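Side-chain contacts in alpha-1,2-Mannosidase (PDB 1HCU), which probably hydrolyses terminal alpha-1,2-linked mannose units of high-mannose N-glycans, as a calcium-dependent family 47 glycosidase: residues 422-427 and 432-437; 341-346 and 386-391; 27-32 and 428-433. One frame throughout, in Å; residues are numbered along the deposited sequence.

Contact 1. Residues 422-427 and 432-437; sequences EDACRA and SSINDV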
ATOM      1  N   GLU A 422      -5.772   3.136  18.101  1.00 17.82           N
ATOM      2  CA  GLU A 422      -5.179   4.119  18.993  1.00 20.22           C
ATOM      3  C   GLU A 422      -5.246   3.771  20.471  1.00 20.01           C
ATOM      4  O   GLU A 422      -4.373   4.181  21.236  1.00 21.32           O
ATOM      5  CB  GLU A 422      -5.748   5.523  18.750  1.00 23.89           C
ATOM      6  CG  GLU A 422      -7.243   5.677  18.763  1.00 28.91           C
ATOM      7  CD  GLU A 422      -7.651   7.131  18.541  1.00 32.97           C
ATOM      8  OE1 GLU A 422      -7.001   7.809  17.713  1.00 33.06           O
ATOM      9  OE2 GLU A 422      -8.618   7.596  19.187  1.00 35.31           O
ATOM     10  N   ASP A 423      -6.248   3.002  20.880  1.00 18.64           N
ATOM     11  CA  ASP A 423      -6.343   2.627  22.286  1.00 20.16           C
ATOM     12  C   ASP A 423      -5.203   1.687  22.686  1.00 19.58           C
ATOM     13  O   ASP A 423      -4.732   1.727  23.821  1.00 20.85           O
ATOM     14  CB  ASP A 423      -7.692   1.959  22.599  1.00 21.27           C
ATOM     15  CG  ASP A 423      -8.868   2.922  22.496  1.00 24.33           C
ATOM     16  OD1 ASP A 423      -8.709   4.111  22.843  1.00 26.31           O
ATOM     17  OD2 ASP A 423      -9.961   2.483  22.088  1.00 26.62           O
ATOM     18  N   ALA A 424      -4.749   0.850  21.756  1.00 18.66           N
ATOM     19  CA  ALA A 424      -3.672  -0.084  22.065  1.00 17.63           C
ATOM     20  C   ALA A 424      -2.305   0.374  21.562  1.00 17.09           C
ATOM     21  O   ALA A 424      -1.286   0.089  22.187  1.00 17.83           O
ATOM     22  CB  ALA A 424      -4.000  -1.463  21.506  1.00 17.67           C
ATOM     23  N   CYS A 425      -2.282   1.097  20.447  1.00 16.66           N
ATOM     24  CA  CYS A 425      -1.023   1.557  19.877  1.00 15.06           C
ATOM     25  C   CYS A 425      -0.519   2.893  20.414  1.00 16.59           C
ATOM     26  O   CYS A 425       0.635   3.267  20.189  1.00 16.73           O
ATOM     27  CB  CYS A 425      -1.134   1.587  18.356  1.00 15.68           C
ATOM     28  SG  CYS A 425      -1.406  -0.048  17.657  1.00 13.19           S
ATOM     29  N   ARG A 426      -1.384   3.614  21.122  1.00 17.25           N
ATOM     30  CA  ARG A 426      -1.004   4.878  21.736  1.00 17.42           C
ATOM     31  C   ARG A 426       0.213   4.517  22.596  1.00 18.10           C
ATOM     32  O   ARG A 426       0.128   3.641  23.451  1.00 18.09           O
ATOM     33  CB  ARG A 426      -2.163   5.373  22.614  1.00 18.54           C
ATOM     34  CG  ARG A 426      -1.926   6.625  23.452  1.00 18.70           C
ATOM     35  CD  ARG A 426      -1.891   7.901  22.634  1.00 19.34           C
ATOM     36  NE  ARG A 426      -0.524   8.362  22.437  1.00 24.64           N
ATOM     37  CZ  ARG A 426       0.208   8.985  23.356  1.00 23.15           C
ATOM     38  NH1 ARG A 426      -0.289   9.247  24.557  1.00 23.90           N
ATOM     39  NH2 ARG A 426       1.458   9.323  23.076  1.00 26.78           N
ATOM     40  N   ALA A 427       1.351   5.157  22.349  1.00 18.64           N
ATOM     41  CA  ALA A 427       2.564   4.863  23.117  1.00 18.31           C
ATOM     42  C   ALA A 427       3.543   6.033  23.145  1.00 18.76           C
ATOM     43  O   ALA A 427       3.744   6.716  22.142  1.00 20.96           O
ATOM     44  CB  ALA A 427       3.259   3.631  22.542  1.00 17.64           C
ATOM     45  N   SER A 432       2.735   3.426  18.215  1.00 13.67           N
ATOM     46  CA  SER A 432       3.761   2.459  17.888  1.00 15.51           C
ATOM     47  C   SER A 432       3.220   1.077  17.564  1.00 14.91           C
ATOM     48  O   SER A 432       2.073   0.752  17.866  1.00 14.40           O
ATOM     49  CB  SER A 432       4.738   2.353  19.068  1.00 15.49           C
ATOM     50  OG  SER A 432       5.616   1.253  18.922  1.00 19.35           O
ATOM     51  N   SER A 433       4.073   0.275  16.939  1.00 15.83           N
ATOM     52  CA  SER A 433       3.745  -1.095  16.591  1.00 17.41           C
ATOM     53  C   SER A 433       3.563  -1.820  17.913  1.00 17.39           C
ATOM     54  O   SER A 433       4.198  -1.470  18.910  1.00 17.69           O
ATOM     55  CB  SER A 433       4.903  -1.743  15.830  1.00 18.62           C
ATOM     56  OG  SER A 433       5.329  -0.938  14.749  1.00 22.27           O
ATOM     57  N   ILE A 434       2.706  -2.834  17.911  1.00 17.81           N
ATOM     58  CA  ILE A 434       2.431  -3.614  19.110  1.00 16.67           C
ATOM     59  C   ILE A 434       2.768  -5.092  18.930  1.00 18.18           C
ATOM     60  O   ILE A 434       2.680  -5.631  17.824  1.00 18.57           O
ATOM     61  CB  ILE A 434       0.961  -3.468  19.528  1.00 13.73           C
ATOM     62  CG1 ILE A 434       0.045  -3.731  18.325  1.00 14.61           C
ATOM     63  CG2 ILE A 434       0.741  -2.083  20.105  1.00 11.88           C
ATOM     64  CD1 ILE A 434      -1.434  -3.777  18.662  1.00 13.03           C
ATOM     65  N   ASN A 435       3.131  -5.743  20.032  1.00 18.67           N
ATOM     66  CA  ASN A 435       3.528  -7.146  20.022  1.00 19.87           C
ATOM     67  C   ASN A 435       2.457  -8.224  19.872  1.00 19.66           C
ATOM     68  O   ASN A 435       2.578  -9.101  19.021  1.00 20.21           O
ATOM     69  CB  ASN A 435       4.348  -7.459  21.278  1.00 22.05           C
ATOM     70  CG  ASN A 435       5.597  -6.606  21.391  1.00 24.21           C
ATOM     71  OD1 ASN A 435       6.349  -6.453  20.431  1.00 26.15           O
ATOM     72  ND2 ASN A 435       5.827  -6.054  22.573  1.00 26.90           N
ATOM     73  N   ASP A 436       1.419  -8.183  20.698  1.00 20.13           N
ATOM     74  CA  ASP A 436       0.399  -9.218  20.633  1.00 19.31           C
ATOM     75  C   ASP A 436      -1.010  -8.679  20.485  1.00 19.60           C
ATOM     76  O   ASP A 436      -1.595  -8.142  21.425  1.00 21.21           O
ATOM     77  CB  ASP A 436       0.470 -10.082  21.881  1.00 21.87           C
ATOM     78  CG  ASP A 436      -0.203 -11.421  21.702  1.00 24.13           C
ATOM     79  OD1 ASP A 436      -1.159 -11.524  20.901  1.00 24.49           O
ATOM     80  OD2 ASP A 436       0.227 -12.375  22.384  1.00 27.60           O
ATOM     81  N   VAL A 437      -1.556  -8.867  19.297  1.00 17.91           N
ATOM     82  CA  VAL A 437      -2.888  -8.414  18.963  1.00 16.79           C
ATOM     83  C   VAL A 437      -3.979  -9.211  19.678  1.00 18.43           C
ATOM     84  O   VAL A 437      -5.066  -8.691  19.953  1.00 17.08           O
ATOM     85  CB  VAL A 437      -3.063  -8.481  17.435  1.00 16.46           C
ATOM     86  CG1 VAL A 437      -4.131  -9.480  17.048  1.00 12.26           C
ATOM     87  CG2 VAL A 437      -3.326  -7.096  16.900  1.00 14.64           C
TER
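Cys425 and Ser432 are joined by a backbone hydrogen bond, Ser432 N to Cys425 O at 2.9 Å. Cys425 ends helix 408-425, and the bond pairs it with the residue just past the short antiparallel pair 426-427 and 430-431. The chain therefore doubles back tightly on the helix end, and Cys425 CB comes within 3.3 Å of Ser432 O.

The apolar part of the contact is Ile434 on Cys425. Ile434 has CG1 between its backbone N and carbonyl carbon (chi1 50°), which leaves CG2 beside the N and turns the branched side chain onto the sulfur. Cys425 SG lies 3.8 Å from Ile434 CG2 and 3.9 Å from Ile434 CD1. Ile434 CG2 also rests 3.6 Å from Ala424 O, and the CB atoms of Ala427 and Ser432 meet at 4.0 Å.

The hydroxyl of Ser432 turns to its own segment: Ser432 OG donates to Ser433 O (3.1 Å), in the carbonyl plane and on a lone pair, and is also bonded to Asp448 N.

Between these segments no side-chain charge is involved: one main-chain bond and a sulfur-isoleucine patch join them, and the buried serine hydroxyl finds its partners outside the facing helix end.

Contact 2. Residues 341-346 and 386-391; sequences GTYTQT and PYYILR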
ATOM      1  N   GLY A 341     -13.241  -8.973  10.093  1.00 13.27           N
ATOM      2  CA  GLY A 341     -13.580  -9.945  11.119  1.00 11.59           C
ATOM      3  C   GLY A 341     -12.359 -10.405  11.905  1.00 11.95           C
ATOM      4  O   GLY A 341     -12.502 -10.948  13.005  1.00 11.25           O
ATOM      5  N   THR A 342     -11.160 -10.210  11.349  1.00  9.78           N
ATOM      6  CA  THR A 342      -9.933 -10.607  12.055  1.00 11.65           C
ATOM      7  C   THR A 342      -9.533  -9.477  13.005  1.00 12.32           C
ATOM      8  O   THR A 342      -8.655  -9.633  13.854  1.00 11.20           O
ATOM      9  CB  THR A 342      -8.746 -10.910  11.086  1.00 10.45           C
ATOM     10  OG1 THR A 342      -8.409  -9.731  10.337  1.00 10.26           O
ATOM     11  CG2 THR A 342      -9.109 -12.043  10.127  1.00  7.56           C
ATOM     12  N   TYR A 343     -10.194  -8.335  12.840  1.00 12.31           N
ATOM     13  CA  TYR A 343      -9.966  -7.165  13.685  1.00 14.70           C
ATOM     14  C   TYR A 343     -10.931  -7.260  14.877  1.00 15.38           C
ATOM     15  O   TYR A 343     -10.519  -7.335  16.034  1.00 14.58           O
ATOM     16  CB  TYR A 343     -10.280  -5.881  12.905  1.00 13.57           C
ATOM     17  CG  TYR A 343      -9.095  -5.129  12.338  1.00 14.56           C
ATOM     18  CD1 TYR A 343      -8.679  -3.927  12.913  1.00 14.06           C
ATOM     19  CD2 TYR A 343      -8.407  -5.596  11.213  1.00 13.61           C
ATOM     20  CE1 TYR A 343      -7.615  -3.206  12.389  1.00 12.11           C
ATOM     21  CE2 TYR A 343      -7.335  -4.882  10.679  1.00 12.95           C
ATOM     22  CZ  TYR A 343      -6.943  -3.686  11.273  1.00 14.75           C
ATOM     23  OH  TYR A 343      -5.877  -2.976  10.773  1.00 12.53           O
ATOM     24  N   THR A 344     -12.220  -7.275  14.546  1.00 16.04           N
ATOM     25  CA  THR A 344     -13.325  -7.311  15.504  1.00 18.26           C
ATOM     26  C   THR A 344     -13.374  -8.524  16.438  1.00 17.20           C
ATOM     27  O   THR A 344     -14.005  -8.463  17.490  1.00 16.68           O
ATOM     28  CB  THR A 344     -14.699  -7.206  14.744  1.00 19.27           C
ATOM     29  OG1 THR A 344     -15.760  -6.954  15.669  1.00 23.25           O
ATOM     30  CG2 THR A 344     -15.000  -8.501  14.001  1.00 18.48           C
ATOM     31  N   GLN A 345     -12.704  -9.614  16.084  1.00 17.48           N
ATOM     32  CA  GLN A 345     -12.757 -10.788  16.947  1.00 16.48           C
ATOM     33  C   GLN A 345     -11.568 -11.024  17.880  1.00 16.71           C
ATOM     34  O   GLN A 345     -11.610 -11.938  18.712  1.00 17.43           O
ATOM     35  CB  GLN A 345     -13.049 -12.033  16.104  1.00 14.13           C
ATOM     36  CG  GLN A 345     -14.347 -11.891  15.316  1.00 13.73           C
ATOM     37  CD  GLN A 345     -14.758 -13.159  14.593  1.00 15.96           C
ATOM     38  OE1 GLN A 345     -15.414 -14.032  15.168  1.00 15.79           O
ATOM     39  NE2 GLN A 345     -14.366 -13.271  13.321  1.00 14.93           N
ATOM     40  N   THR A 346     -10.517 -10.216  17.772  1.00 14.34           N
ATOM     41  CA  THR A 346      -9.383 -10.391  18.675  1.00 15.42           C
ATOM     42  C   THR A 346      -9.704  -9.653  19.975  1.00 16.40           C
ATOM     43  O   THR A 346     -10.694  -8.922  20.054  1.00 16.73           O
ATOM     44  CB  THR A 346      -8.063  -9.812  18.101  1.00 15.19           C
ATOM     45  OG1 THR A 346      -8.182  -8.390  17.958  1.00 13.94           O
ATOM     46  CG2 THR A 346      -7.748 -10.441  16.745  1.00 15.03           C
ATOM     47  N   PRO A 386       1.089 -12.593  15.511  1.00 14.42           N
ATOM     48  CA  PRO A 386       0.366 -11.689  16.412  1.00 14.06           C
ATOM     49  C   PRO A 386       0.606 -10.189  16.381  1.00 15.48           C
ATOM     50  O   PRO A 386      -0.279  -9.420  16.761  1.00 14.86           O
ATOM     51  CB  PRO A 386       0.668 -12.279  17.789  1.00 15.84           C
ATOM     52  CG  PRO A 386       2.077 -12.770  17.622  1.00 13.74           C
ATOM     53  CD  PRO A 386       2.051 -13.429  16.262  1.00 14.39           C
ATOM     54  N   TYR A 387       1.778  -9.753  15.937  1.00 15.36           N
ATOM     55  CA  TYR A 387       2.041  -8.320  15.945  1.00 14.00           C
ATOM     56  C   TYR A 387       1.262  -7.479  14.942  1.00 14.65           C
ATOM     57  O   TYR A 387       0.642  -7.991  14.003  1.00 15.05           O
ATOM     58  CB  TYR A 387       3.541  -8.051  15.784  1.00 14.72           C
ATOM     59  CG  TYR A 387       4.173  -8.715  14.588  1.00 17.24           C
ATOM     60  CD1 TYR A 387       4.642 -10.032  14.654  1.00 19.50           C
ATOM     61  CD2 TYR A 387       4.294  -8.032  13.380  1.00 18.26           C
ATOM     62  CE1 TYR A 387       5.216 -10.651  13.535  1.00 18.82           C
ATOM     63  CE2 TYR A 387       4.862  -8.640  12.261  1.00 18.73           C
ATOM     64  CZ  TYR A 387       5.316  -9.943  12.347  1.00 19.35           C
ATOM     65  OH  TYR A 387       5.847 -10.533  11.231  1.00 25.40           O
ATOM     66  N   TYR A 388       1.294  -6.172  15.182  1.00 14.09           N
ATOM     67  CA  TYR A 388       0.654  -5.167  14.342  1.00 13.72           C
ATOM     68  C   TYR A 388       1.609  -3.964  14.290  1.00 14.47           C
ATOM     69  O   TYR A 388       2.009  -3.426  15.333  1.00 14.67           O
ATOM     70  CB  TYR A 388      -0.695  -4.726  14.930  1.00 12.08           C
ATOM     71  CG  TYR A 388      -1.336  -3.592  14.151  1.00 12.49           C
ATOM     72  CD1 TYR A 388      -1.804  -3.784  12.849  1.00 11.97           C
ATOM     73  CD2 TYR A 388      -1.429  -2.312  14.700  1.00 13.59           C
ATOM     74  CE1 TYR A 388      -2.344  -2.730  12.116  1.00 12.28           C
ATOM     75  CE2 TYR A 388      -1.967  -1.251  13.976  1.00 11.84           C
ATOM     76  CZ  TYR A 388      -2.423  -1.465  12.687  1.00 13.49           C
ATOM     77  OH  TYR A 388      -2.961  -0.415  11.971  1.00 12.81           O
ATOM     78  N   ILE A 389       1.978  -3.544  13.083  1.00 13.91           N
ATOM     79  CA  ILE A 389       2.899  -2.425  12.947  1.00 13.16           C
ATOM     80  C   ILE A 389       2.308  -1.216  12.245  1.00 12.39           C
ATOM     81  O   ILE A 389       2.957  -0.570  11.417  1.00 12.24           O
ATOM     82  CB  ILE A 389       4.215  -2.854  12.236  1.00 14.15           C
ATOM     83  CG1 ILE A 389       3.955  -3.247  10.782  1.00 14.99           C
ATOM     84  CG2 ILE A 389       4.821  -4.044  12.964  1.00 12.80           C
ATOM     85  CD1 ILE A 389       5.235  -3.588  10.022  1.00 12.49           C
ATOM     86  N   LEU A 390       1.059  -0.917  12.587  1.00 12.91           N
ATOM     87  CA  LEU A 390       0.361   0.242  12.046  1.00 11.45           C
ATOM     88  C   LEU A 390       0.029   0.161  10.550  1.00 12.60           C
ATOM     89  O   LEU A 390      -0.029   1.194   9.871  1.00 13.50           O
ATOM     90  CB  LEU A 390       1.194   1.503  12.352  1.00 11.20           C
ATOM     91  CG  LEU A 390       1.618   1.689  13.827  1.00 13.61           C
ATOM     92  CD1 LEU A 390       2.469   2.937  14.014  1.00 12.58           C
ATOM     93  CD2 LEU A 390       0.353   1.791  14.697  1.00 13.67           C
ATOM     94  N   ARG A 391      -0.201  -1.049  10.035  1.00 11.87           N
ATOM     95  CA  ARG A 391      -0.532  -1.205   8.615  1.00 13.48           C
ATOM     96  C   ARG A 391      -1.868  -0.554   8.282  1.00 13.09           C
ATOM     97  O   ARG A 391      -2.692  -0.328   9.162  1.00 14.98           O
ATOM     98  CB  ARG A 391      -0.534  -2.678   8.199  1.00 12.54           C
ATOM     99  CG  ARG A 391       0.883  -3.265   8.141  1.00 13.63           C
ATOM    100  CD  ARG A 391       0.894  -4.604   7.448  1.00 13.90           C
ATOM    101  NE  ARG A 391       2.176  -5.304   7.525  1.00 13.38           N
ATOM    102  CZ  ARG A 391       3.302  -4.933   6.915  1.00 14.77           C
ATOM    103  NH1 ARG A 391       3.344  -3.837   6.160  1.00 13.83           N
ATOM    104  NH2 ARG A 391       4.388  -5.688   7.038  1.00 13.15           N
TER
HETATM  105  O   HOH W   1      -5.644  -1.320   8.744  1.00 10.32           O
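Tyr343 and Tyr388 cross at about a right angle, and Tyr343 brings its phenol oxygen rather than its ring to the meeting. Tyr343 OH approaches the Tyr388 ring obliquely, 3.8 Å from Tyr388 CE1, and the two hydroxyl oxygens, Tyr343 OH and Tyr388 OH, stay 4.1 Å apart without bonding to each other.

What ties them is Arg391 O. Tyr388 OH donates to Arg391 O at 2.8 Å, in the carbonyl plane and on a lone pair, while a water donates to the same oxygen and bonds Tyr343 OH at 2.6 Å. The carbonyl thus takes one direct and one water-mediated link, and Tyr343 OH is bonded to His307 NE2 as well. With CG anti to its backbone N (chi1 175°), the Tyr388 ring runs forward alongside its own segment, which brings OH to Arg391 O, and Leu390 N sits 3.3 Å above one face of the ring, offset toward the rim. A phenylalanine at Tyr388 would probably leave Arg391 O without its direct phenol donor and the turn through Leu390 less firmly fixed.

Arg391 sends its guanidinium the other way, with Ile389 CD1 over one face and NE in a salt bridge to Glu353, a predicted proton donor. The tyrosine pair fixes the backbone of Arg391 and so probably lies one layer behind Glu353.

Tyr343 reaches from the last turn of helix 326-344, which is weakly bonded here, to the loop between strand 382-383 and helix 393-405, and helix 408-425 packs Ile421 and Cys425 against Tyr388.

Contact 3. Residues 27-32 and 428-433; sequences WNAYHH and GSAYSS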
ATOM      1  N   TRP A  27       2.931  13.775  14.199  1.00 15.66           N
ATOM      2  CA  TRP A  27       3.849  14.709  13.560  1.00 16.92           C
ATOM      3  C   TRP A  27       4.718  15.479  14.553  1.00 17.80           C
ATOM      4  O   TRP A  27       5.938  15.532  14.395  1.00 18.29           O
ATOM      5  CB  TRP A  27       3.098  15.707  12.680  1.00 18.26           C
ATOM      6  CG  TRP A  27       4.027  16.741  12.112  1.00 20.43           C
ATOM      7  CD1 TRP A  27       4.192  18.031  12.545  1.00 18.97           C
ATOM      8  CD2 TRP A  27       4.992  16.539  11.077  1.00 19.47           C
ATOM      9  NE1 TRP A  27       5.204  18.637  11.844  1.00 19.44           N
ATOM     10  CE2 TRP A  27       5.714  17.745  10.936  1.00 20.18           C
ATOM     11  CE3 TRP A  27       5.322  15.453  10.256  1.00 19.60           C
ATOM     12  CZ2 TRP A  27       6.748  17.896  10.006  1.00 19.07           C
ATOM     13  CZ3 TRP A  27       6.355  15.605   9.328  1.00 19.94           C
ATOM     14  CH2 TRP A  27       7.052  16.818   9.214  1.00 19.15           C
ATOM     15  N   ASN A  28       4.087  16.085  15.559  1.00 18.08           N
ATOM     16  CA  ASN A  28       4.813  16.845  16.580  1.00 17.33           C
ATOM     17  C   ASN A  28       5.950  15.992  17.137  1.00 18.01           C
ATOM     18  O   ASN A  28       7.106  16.426  17.207  1.00 18.15           O
ATOM     19  CB  ASN A  28       3.886  17.228  17.740  1.00 18.01           C
ATOM     20  CG  ASN A  28       2.828  18.246  17.350  1.00 18.63           C
ATOM     21  OD1 ASN A  28       1.900  18.504  18.115  1.00 21.85           O
ATOM     22  ND2 ASN A  28       2.967  18.836  16.173  1.00 19.69           N
ATOM     23  N   ALA A  29       5.608  14.774  17.541  1.00 16.43           N
ATOM     24  CA  ALA A  29       6.591  13.869  18.097  1.00 15.04           C
ATOM     25  C   ALA A  29       7.687  13.578  17.073  1.00 15.83           C
ATOM     26  O   ALA A  29       8.875  13.625  17.401  1.00 15.51           O
ATOM     27  CB  ALA A  29       5.920  12.582  18.544  1.00 11.92           C
ATOM     28  N   TYR A  30       7.301  13.282  15.835  1.00 15.28           N
ATOM     29  CA  TYR A  30       8.298  12.989  14.808  1.00 17.27           C
ATOM     30  C   TYR A  30       9.184  14.194  14.516  1.00 17.36           C
ATOM     31  O   TYR A  30      10.401  14.069  14.400  1.00 14.61           O
ATOM     32  CB  TYR A  30       7.627  12.520  13.505  1.00 16.55           C
ATOM     33  CG  TYR A  30       8.558  12.557  12.309  1.00 16.06           C
ATOM     34  CD1 TYR A  30       8.512  13.611  11.396  1.00 17.47           C
ATOM     35  CD2 TYR A  30       9.543  11.586  12.138  1.00 17.46           C
ATOM     36  CE1 TYR A  30       9.430  13.702  10.344  1.00 17.59           C
ATOM     37  CE2 TYR A  30      10.468  11.669  11.088  1.00 17.51           C
ATOM     38  CZ  TYR A  30      10.407  12.730  10.201  1.00 16.63           C
ATOM     39  OH  TYR A  30      11.336  12.838   9.194  1.00 17.03           O
ATOM     40  N   HIS A  31       8.562  15.360  14.401  1.00 20.05           N
ATOM     41  CA  HIS A  31       9.289  16.587  14.106  1.00 23.93           C
ATOM     42  C   HIS A  31      10.298  16.934  15.189  1.00 25.23           C
ATOM     43  O   HIS A  31      11.409  17.374  14.899  1.00 24.04           O
ATOM     44  CB  HIS A  31       8.306  17.750  13.948  1.00 26.64           C
ATOM     45  CG  HIS A  31       8.955  19.039  13.551  1.00 29.19           C
ATOM     46  ND1 HIS A  31       8.351  20.263  13.740  1.00 31.52           N
ATOM     47  CD2 HIS A  31      10.147  19.295  12.962  1.00 31.26           C
ATOM     48  CE1 HIS A  31       9.145  21.218  13.286  1.00 31.80           C
ATOM     49  NE2 HIS A  31      10.242  20.657  12.808  1.00 31.10           N
ATOM     50  N   HIS A  32       9.909  16.717  16.438  1.00 27.14           N
ATOM     51  CA  HIS A  32      10.769  17.049  17.561  1.00 29.37           C
ATOM     52  C   HIS A  32      11.862  16.047  17.923  1.00 29.10           C
ATOM     53  O   HIS A  32      12.945  16.450  18.345  1.00 29.42           O
ATOM     54  CB  HIS A  32       9.908  17.327  18.798  1.00 33.15           C
ATOM     55  CG  HIS A  32      10.664  17.954  19.926  1.00 38.43           C
ATOM     56  ND1 HIS A  32      11.678  17.303  20.598  1.00 39.62           N
ATOM     57  CD2 HIS A  32      10.573  19.185  20.483  1.00 40.55           C
ATOM     58  CE1 HIS A  32      12.178  18.106  21.520  1.00 40.49           C
ATOM     59  NE2 HIS A  32      11.526  19.254  21.471  1.00 41.23           N
ATOM     60  N   GLY A 428       4.159   6.254  24.302  1.00 19.44           N
ATOM     61  CA  GLY A 428       5.119   7.339  24.438  1.00 18.16           C
ATOM     62  C   GLY A 428       4.636   8.658  23.877  1.00 16.78           C
ATOM     63  O   GLY A 428       3.593   9.149  24.282  1.00 19.45           O
ATOM     64  N   SER A 429       5.383   9.227  22.938  1.00 15.82           N
ATOM     65  CA  SER A 429       5.023  10.511  22.345  1.00 17.27           C
ATOM     66  C   SER A 429       3.939  10.442  21.263  1.00 17.83           C
ATOM     67  O   SER A 429       3.336  11.464  20.930  1.00 15.75           O
ATOM     68  CB  SER A 429       6.263  11.186  21.750  1.00 17.81           C
ATOM     69  OG  SER A 429       7.330  11.208  22.682  1.00 21.96           O
ATOM     70  N   ALA A 430       3.697   9.254  20.710  1.00 17.66           N
ATOM     71  CA  ALA A 430       2.683   9.108  19.664  1.00 17.77           C
ATOM     72  C   ALA A 430       2.050   7.718  19.603  1.00 16.70           C
ATOM     73  O   ALA A 430       1.312   7.323  20.504  1.00 16.18           O
ATOM     74  CB  ALA A 430       3.285   9.469  18.307  1.00 17.48           C
ATOM     75  N   TYR A 431       2.334   6.989  18.525  1.00 15.85           N
ATOM     76  CA  TYR A 431       1.792   5.646  18.333  1.00 15.13           C
ATOM     77  C   TYR A 431       2.899   4.697  17.897  1.00 14.71           C
ATOM     78  O   TYR A 431       3.878   5.101  17.268  1.00 16.04           O
ATOM     79  CB  TYR A 431       0.654   5.662  17.296  1.00 14.81           C
ATOM     80  CG  TYR A 431      -0.483   6.598  17.658  1.00 13.85           C
ATOM     81  CD1 TYR A 431      -0.411   7.960  17.363  1.00 13.96           C
ATOM     82  CD2 TYR A 431      -1.595   6.137  18.368  1.00 14.69           C
ATOM     83  CE1 TYR A 431      -1.414   8.842  17.769  1.00 14.84           C
ATOM     84  CE2 TYR A 431      -2.607   7.011  18.784  1.00 15.71           C
ATOM     85  CZ  TYR A 431      -2.506   8.363  18.484  1.00 16.60           C
ATOM     86  OH  TYR A 431      -3.472   9.244  18.932  1.00 17.04           O
ATOM     87  N   SER A 432       2.735   3.426  18.215  1.00 13.67           N
ATOM     88  CA  SER A 432       3.761   2.459  17.888  1.00 15.51           C
ATOM     89  C   SER A 432       3.220   1.077  17.564  1.00 14.91           C
ATOM     90  O   SER A 432       2.073   0.752  17.866  1.00 14.40           O
ATOM     91  CB  SER A 432       4.738   2.353  19.068  1.00 15.49           C
ATOM     92  OG  SER A 432       5.616   1.253  18.922  1.00 19.35           O
ATOM     93  N   SER A 433       4.073   0.275  16.939  1.00 15.83           N
ATOM     94  CA  SER A 433       3.745  -1.095  16.591  1.00 17.41           C
ATOM     95  C   SER A 433       3.563  -1.820  17.913  1.00 17.39           C
ATOM     96  O   SER A 433       4.198  -1.470  18.910  1.00 17.69           O
ATOM     97  CB  SER A 433       4.903  -1.743  15.830  1.00 18.62           C
ATOM     98  OG  SER A 433       5.329  -0.938  14.749  1.00 22.27           O
TER
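Ala29 sets its methyl group directly against the turn at Ser429, with Ala29 CB 3.5 Å from Ser429 CB. The same methyl lies 3.7 Å from Ser429 O and 4.1 Å from Ala430 CB, so a single small side chain meets two consecutive residues of the hairpin. The backbones can come this near, 5.6 Å between Ala29 CA and Ser429 CA, because the side chains facing each other there are a methyl and a methylene. No hydrogen bond crosses here; the contact is short-range van der Waals packing and buries 93 Å² in all.

The polar end of Ser429 is directed elsewhere. OG stands beside its own backbone N, anti to the carbonyl carbon (chi1 -50°), and is bonded to Asn45 ND2, while CB is left to face the helix. Toward solvent the packing thins quickly: Asn28 and His32, on neighbouring positions of the helix, are exposed and do not meet the hairpin, and Gly428, at a positive phi of 47°, forms the exposed bend before Ser429. Ala430, by contrast, is buried and also touches Met449.

This is plain structural packing, remote from the predicted catalytic residues. Helix 13-33 has several neighbours: Trp27 packs on helix 71-80, Tyr30 on helix 56-67, and Ala29 on the hairpin of strands 426-427 and 430-431 that follows helix 408-425. Tyr431 extends this junction to Ala22 and Ser26 of helix 13-33.

How the contacts relate
All three contacts belong to the single family 47 catalytic domain, an (alpha/alpha)7 barrel in this family. Contacts 1 and 2 have centres 10 Å apart, contacts 1 and 3 13 Å, and contacts 2 and 3 21 Å, so contact 1 stands between the others. Both segments of contact 2 precede those of contact 1 in the chain, while contact 3 brings helix 13-33 to the hairpin 426-427/430-431, joining segments almost 400 residues apart. Contacts 1 and 3 share Ser432 and Ser433. Contacts 1 and 2 are joined by probable backbone hydrogen bonds, Ile434 N to Tyr388 O and Val437 N to Pro386 O, linking the hairpin's exit to the loop leading to Arg391 and the predicted active site.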